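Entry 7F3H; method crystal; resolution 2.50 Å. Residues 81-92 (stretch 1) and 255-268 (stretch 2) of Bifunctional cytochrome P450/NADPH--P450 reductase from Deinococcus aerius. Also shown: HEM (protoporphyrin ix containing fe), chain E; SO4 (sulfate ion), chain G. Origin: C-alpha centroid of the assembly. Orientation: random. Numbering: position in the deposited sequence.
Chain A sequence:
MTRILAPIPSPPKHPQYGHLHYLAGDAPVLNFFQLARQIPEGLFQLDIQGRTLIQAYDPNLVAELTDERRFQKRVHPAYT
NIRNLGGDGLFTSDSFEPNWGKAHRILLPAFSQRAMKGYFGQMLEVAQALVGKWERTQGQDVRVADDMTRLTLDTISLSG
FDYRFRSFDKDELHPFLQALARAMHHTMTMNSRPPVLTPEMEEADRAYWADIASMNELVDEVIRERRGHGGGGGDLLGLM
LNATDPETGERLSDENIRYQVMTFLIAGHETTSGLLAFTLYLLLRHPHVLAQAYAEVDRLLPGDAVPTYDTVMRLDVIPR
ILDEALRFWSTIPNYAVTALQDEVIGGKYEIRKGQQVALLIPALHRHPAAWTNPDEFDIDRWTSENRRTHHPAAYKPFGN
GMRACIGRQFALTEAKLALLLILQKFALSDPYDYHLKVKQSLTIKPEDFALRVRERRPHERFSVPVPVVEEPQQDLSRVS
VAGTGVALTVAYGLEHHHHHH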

# COMPACT_ATOMS: atom_id res chain seq x y z
N ASN A 81 -2.43 5.08 17.03
CA ASN A 81 -3.84 4.79 16.83
C ASN A 81 -4.05 3.56 15.94
O ASN A 81 -4.91 2.72 16.24
N ILE A 82 -3.28 3.42 14.84
CA ILE A 82 -3.45 2.24 13.98
C ILE A 82 -3.12 0.97 14.75
O ILE A 82 -3.64 -0.12 14.45
N ARG A 83 -2.27 1.10 15.78
CA ARG A 83 -1.99 -0.05 16.64
C ARG A 83 -3.22 -0.56 17.37
O ARG A 83 -3.26 -1.74 17.74
N ASN A 84 -4.24 0.30 17.59
CA ASN A 84 -5.48 -0.14 18.24
C ASN A 84 -6.03 -1.40 17.60
O ASN A 84 -6.62 -2.24 18.29
N LEU A 85 -5.79 -1.58 16.32
CA LEU A 85 -6.18 -2.80 15.66
C LEU A 85 -5.03 -3.60 15.07
O LEU A 85 -5.21 -4.80 14.82
N GLY A 86 -3.83 -3.05 15.00
CA GLY A 86 -2.71 -3.87 14.56
C GLY A 86 -1.98 -4.66 15.64
O GLY A 86 -1.31 -5.66 15.34
N GLY A 87 -2.07 -4.19 16.89
CA GLY A 87 -1.40 -4.77 18.03
C GLY A 87 0.10 -4.77 17.84
O GLY A 87 0.69 -3.85 17.26
N ASP A 88 0.74 -5.85 18.27
CA ASP A 88 2.15 -6.00 18.01
C ASP A 88 2.39 -6.91 16.81
O ASP A 88 3.31 -7.73 16.80
N GLY A 89 1.51 -6.82 15.83
CA GLY A 89 1.81 -7.31 14.50
C GLY A 89 2.94 -6.53 13.88
O GLY A 89 3.45 -5.55 14.44
N LEU A 90 3.37 -7.01 12.70
CA LEU A 90 4.59 -6.50 12.05
C LEU A 90 4.51 -5.01 11.73
O LEU A 90 5.55 -4.33 11.71
N PHE A 91 3.31 -4.48 11.44
CA PHE A 91 3.24 -3.11 10.94
C PHE A 91 3.26 -2.12 12.08
O PHE A 91 3.80 -1.02 11.94
N THR A 92 2.75 -2.52 13.24
CA THR A 92 2.50 -1.58 14.32
C THR A 92 3.32 -1.89 15.57
O THR A 92 3.00 -1.37 16.64
N GLU A 255 -2.83 -14.68 20.29
CA GLU A 255 -3.10 -13.25 20.21
C GLU A 255 -2.31 -12.64 19.06
O GLU A 255 -2.87 -11.95 18.20
N ASN A 256 -1.02 -12.95 18.99
CA ASN A 256 -0.19 -12.34 17.97
C ASN A 256 -0.54 -12.84 16.57
O ASN A 256 -0.42 -12.08 15.60
N ILE A 257 -0.93 -14.12 16.42
CA ILE A 257 -1.42 -14.59 15.13
C ILE A 257 -2.63 -13.78 14.67
O ILE A 257 -2.75 -13.40 13.49
N ARG A 258 -3.58 -13.54 15.58
CA ARG A 258 -4.73 -12.74 15.17
C ARG A 258 -4.28 -11.35 14.76
O ARG A 258 -4.75 -10.81 13.74
N TYR A 259 -3.34 -10.77 15.53
CA TYR A 259 -2.77 -9.47 15.19
C TYR A 259 -2.16 -9.48 13.79
O TYR A 259 -2.38 -8.55 13.00
N GLN A 260 -1.44 -10.54 13.43
CA GLN A 260 -0.86 -10.62 12.10
C GLN A 260 -1.95 -10.70 11.03
O GLN A 260 -1.83 -10.07 9.97
N VAL A 261 -3.00 -11.50 11.28
CA VAL A 261 -4.10 -11.56 10.31
C VAL A 261 -4.71 -10.17 10.10
O VAL A 261 -4.91 -9.70 8.96
N MET A 262 -5.00 -9.48 11.21
CA MET A 262 -5.51 -8.11 11.12
C MET A 262 -4.54 -7.23 10.33
O MET A 262 -4.96 -6.42 9.52
N THR A 263 -3.23 -7.43 10.54
CA THR A 263 -2.19 -6.64 9.91
C THR A 263 -2.19 -6.84 8.40
O THR A 263 -2.12 -5.87 7.63
N PHE A 264 -2.22 -8.10 7.95
CA PHE A 264 -2.38 -8.39 6.52
C PHE A 264 -3.52 -7.58 5.92
O PHE A 264 -3.37 -7.00 4.83
N LEU A 265 -4.66 -7.49 6.63
CA LEU A 265 -5.79 -6.72 6.10
C LEU A 265 -5.54 -5.21 6.15
O LEU A 265 -5.95 -4.47 5.25
N ILE A 266 -4.94 -4.73 7.24
CA ILE A 266 -4.68 -3.31 7.41
C ILE A 266 -3.77 -2.82 6.30
O ILE A 266 -4.11 -1.90 5.54
N ALA A 267 -2.64 -3.51 6.13
CA ALA A 267 -1.51 -3.11 5.30
C ALA A 267 -1.63 -3.61 3.88
O ALA A 267 -0.87 -3.18 3.01
N GLY A 268 -2.57 -4.52 3.60
CA GLY A 268 -2.58 -5.09 2.28
C GLY A 268 -3.70 -4.61 1.39
O GLY A 268 -3.53 -4.69 0.17

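The first stretch meets the long helix 255-268 with the last turn of its own helix and then with a glycine-rich loop, and the change from one to the other sets the rules of packing. Ile-82 points toward the partner in a t, p rotamer, and its CD1 rests 3.7 Å from CG2 of Ile-266. Leu-85 leaves its backbone sideways, yet its p, t rotamer brings CD1 to 3.7 Å from Ile-266 CD1, so one m, m isoleucine serves both residues.

Beyond this apolar patch, side chains give way to backbone. At Gly-86 an ideal CB would clash with OG1 of Thr-92 in the same stretch. Gly-87, the first residue beyond the helix, leaves helical geometry with positive phi and lays its CA over the face of the Tyr-259 ring, 3.5 Å from the centroid; a CB here would run into Tyr-259 CE1.

Polar side chains help fasten the loop. Asp-88, chi1 p, is held by Asn-256, whose ND2 donates to Asp-88 O at 3.0 Å and, weakly, to Asp-88 OD1 at 2.6 Å. At Gly-89 a CB would strike Thr-263 OG1. Gly-87 and Gly-89 thus let the type II' turn from Gly-86 to Gly-89 sit close against the helix, with CA of Gly-89 just 4.9 Å from CA of Gln-260. Leu-90 N then donates to Gln-260 OE1 at 3.1 Å, and the glutamine is itself tied down, its NE2 donating to Asn-256 OD1 at 2.8 Å.

Phe-91, chi1 t, points toward the helix, placing CB 3.7 Å from Thr-263 CG2 and CD1 4.2 Å from Ala-267 CB, while its CE1 lies 3.7 Å from heme CBD. Finally, water 1 bridges the stretches, donating to Thr-92 OG1 at 2.8 Å and to Thr-263 OG1 at 2.7 Å.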

# COMPACT_ATOMS: atom_id res chain seq x y z
CB ASN A 81 -4.55 6.02 16.28
CG ASN A 81 -4.51 7.19 17.24
OD1 ASN A 81 -4.37 7.01 18.46
ND2 ASN A 81 -4.63 8.40 16.71
CB ILE A 82 -2.63 2.35 12.66
CG1 ILE A 82 -2.93 1.19 11.72
CG2 ILE A 82 -1.12 2.33 12.90
CD1 ILE A 82 -4.38 1.17 11.23
CB ARG A 83 -0.88 0.28 17.64
CG ARG A 83 -0.40 -0.97 18.42
CD ARG A 83 0.89 -0.75 19.18
NE ARG A 83 1.20 -1.88 20.04
CZ ARG A 83 2.42 -2.41 20.18
NH1 ARG A 83 3.45 -1.91 19.50
NH2 ARG A 83 2.61 -3.43 21.01
CB ASN A 84 -6.59 0.91 18.14
CG ASN A 84 -6.33 2.12 18.98
OD1 ASN A 84 -5.61 2.05 19.98
ND2 ASN A 84 -6.93 3.23 18.60
CB LEU A 85 -7.32 -2.47 14.65
CG LEU A 85 -7.34 -1.54 13.43
CD1 LEU A 85 -8.48 -1.79 12.44
CD2 LEU A 85 -7.63 -0.16 14.07
CB ASP A 88 2.90 -6.48 19.26
CG ASP A 88 2.39 -7.79 19.80
OD1 ASP A 88 1.54 -8.45 19.17
OD2 ASP A 88 2.86 -8.16 20.90
CB LEU A 90 4.84 -7.27 10.77
CG LEU A 90 5.36 -8.67 11.01
CD1 LEU A 90 5.57 -9.38 9.68
CD2 LEU A 90 6.63 -8.57 11.80
CB PHE A 91 1.98 -2.92 10.10
CG PHE A 91 1.88 -1.57 9.41
CD1 PHE A 91 2.51 -1.34 8.19
CD2 PHE A 91 1.10 -0.55 9.95
CE1 PHE A 91 2.38 -0.11 7.53
CE2 PHE A 91 0.98 0.69 9.30
CZ PHE A 91 1.63 0.91 8.09
CB THR A 92 1.00 -1.52 14.64
OG1 THR A 92 0.52 -2.84 14.91
CG2 THR A 92 0.22 -0.99 13.44
CB GLU A 255 -2.67 -12.56 21.51
CG GLU A 255 -3.30 -11.21 21.70
CD GLU A 255 -2.60 -10.37 22.74
OE1 GLU A 255 -1.44 -10.66 23.02
OE2 GLU A 255 -3.23 -9.46 23.31
CB ASN A 256 1.29 -12.56 18.27
CG ASN A 256 2.18 -11.68 17.40
OD1 ASN A 256 2.60 -12.10 16.30
ND2 ASN A 256 2.45 -10.45 17.86
CB ILE A 257 -1.76 -16.08 15.18
CG1 ILE A 257 -0.49 -16.91 15.38
CG2 ILE A 257 -2.51 -16.49 13.93
CD1 ILE A 257 -0.75 -18.36 15.72
CB ARG A 258 -5.81 -12.67 16.26
CG ARG A 258 -6.44 -11.30 16.35
CD ARG A 258 -7.61 -11.22 17.27
NE ARG A 258 -7.29 -11.22 18.70
CZ ARG A 258 -6.86 -10.15 19.38
NH1 ARG A 258 -6.66 -9.01 18.76
NH2 ARG A 258 -6.62 -10.22 20.69
CB TYR A 259 -1.73 -9.09 16.23
CG TYR A 259 -2.33 -8.49 17.46
CD1 TYR A 259 -3.52 -7.77 17.41
CD2 TYR A 259 -1.70 -8.62 18.70
CE1 TYR A 259 -4.07 -7.21 18.55
CE2 TYR A 259 -2.25 -8.06 19.84
CZ TYR A 259 -3.43 -7.36 19.76
OH TYR A 259 -3.95 -6.81 20.89
CB GLN A 260 0.09 -11.82 11.97
CG GLN A 260 1.28 -11.86 12.96
CD GLN A 260 2.12 -10.59 13.02
OE1 GLN A 260 2.09 -9.74 12.12
NE2 GLN A 260 2.87 -10.44 14.12
CB VAL A 261 -5.15 -12.59 10.76
CG1 VAL A 261 -6.47 -12.37 10.00
CG2 VAL A 261 -4.59 -14.00 10.57
CB MET A 262 -5.75 -7.52 12.52
CG MET A 262 -6.92 -8.12 13.32
SD MET A 262 -8.47 -8.13 12.42
CE MET A 262 -8.66 -6.37 11.98
CB THR A 263 -0.83 -7.03 10.54
OG1 THR A 263 -0.86 -6.74 11.94
CG2 THR A 263 0.33 -6.25 9.94
CB PHE A 264 -2.63 -9.88 6.27
CG PHE A 264 -1.57 -10.78 6.81
CD1 PHE A 264 -0.30 -10.29 7.11
CD2 PHE A 264 -1.85 -12.10 7.06
CE1 PHE A 264 0.67 -11.12 7.66
CE2 PHE A 264 -0.90 -12.93 7.61
CZ PHE A 264 0.38 -12.44 7.90
CB LEU A 265 -7.04 -7.04 6.90
CG LEU A 265 -7.54 -8.46 6.67
CD1 LEU A 265 -8.31 -8.94 7.95
CD2 LEU A 265 -8.37 -8.47 5.40
CB ILE A 266 -4.04 -3.03 8.78
CG1 ILE A 266 -4.95 -3.42 9.94
CG2 ILE A 266 -3.53 -1.58 8.86
CD1 ILE A 266 -6.38 -3.09 9.68
CB ALA A 267 -0.20 -3.62 5.93
CHA HEM E . 5.06 -2.42 5.30
CHB HEM E . 2.09 -6.16 4.42
CHC HEM E . 1.08 -4.29 0.03
CHD HEM E . 3.82 -0.42 1.04
C1A HEM E . 4.35 -3.59 5.43
C2A HEM E . 4.32 -4.42 6.62
C3A HEM E . 3.54 -5.48 6.38
C4A HEM E . 2.97 -5.31 5.05
CMA HEM E . 3.23 -6.63 7.37
CAA HEM E . 5.17 -4.15 7.87
CBA HEM E . 6.48 -4.94 7.71
CGA HEM E . 7.38 -4.82 8.94
O1A HEM E . 7.89 -5.89 9.37
O2A HEM E . 7.55 -3.74 9.58
C1B HEM E . 1.58 -6.01 3.14
C2B HEM E . 0.70 -6.95 2.45
C3B HEM E . 0.47 -6.44 1.22
C4B HEM E . 1.13 -5.15 1.13
CMB HEM E . 0.23 -8.30 3.03
CAB HEM E . -0.43 -6.95 0.07
CBB HEM E . -1.27 -7.98 0.16
C1C HEM E . 1.72 -3.07 -0.09
C2C HEM E . 1.73 -2.18 -1.26
C3C HEM E . 2.49 -1.12 -0.91
C4C HEM E . 2.99 -1.31 0.41
CMC HEM E . 0.97 -2.43 -2.59
CAC HEM E . 2.90 0.13 -1.68
CBC HEM E . 2.52 0.34 -2.93
C1D HEM E . 4.39 -0.62 2.28
C2D HEM E . 5.25 0.33 2.99
C3D HEM E . 5.58 -0.24 4.14
C4D HEM E . 4.95 -1.54 4.24
CMD HEM E . 5.72 1.72 2.49
CAD HEM E . 6.47 0.40 5.19
CBD HEM E . 5.50 1.20 6.03
CGD HEM E . 6.22 2.03 7.04
O1D HEM E . 5.51 2.42 8.00
O2D HEM E . 7.46 2.29 6.90
NA HEM E . 3.49 -4.15 4.52
NB HEM E . 1.83 -4.94 2.31
NC HEM E . 2.49 -2.49 0.91
ND HEM E . 4.23 -1.74 3.08
FE HEM E . 3.13 -3.34 2.67
S SO4 G . -0.59 -4.60 22.75
O1 SO4 G . -1.74 -5.18 23.48
O2 SO4 G . -1.05 -3.64 21.70
O3 SO4 G . 0.25 -3.88 23.72
O4 SO4 G . 0.21 -5.70 22.18
O HOH W 1 0.45 -4.44 12.62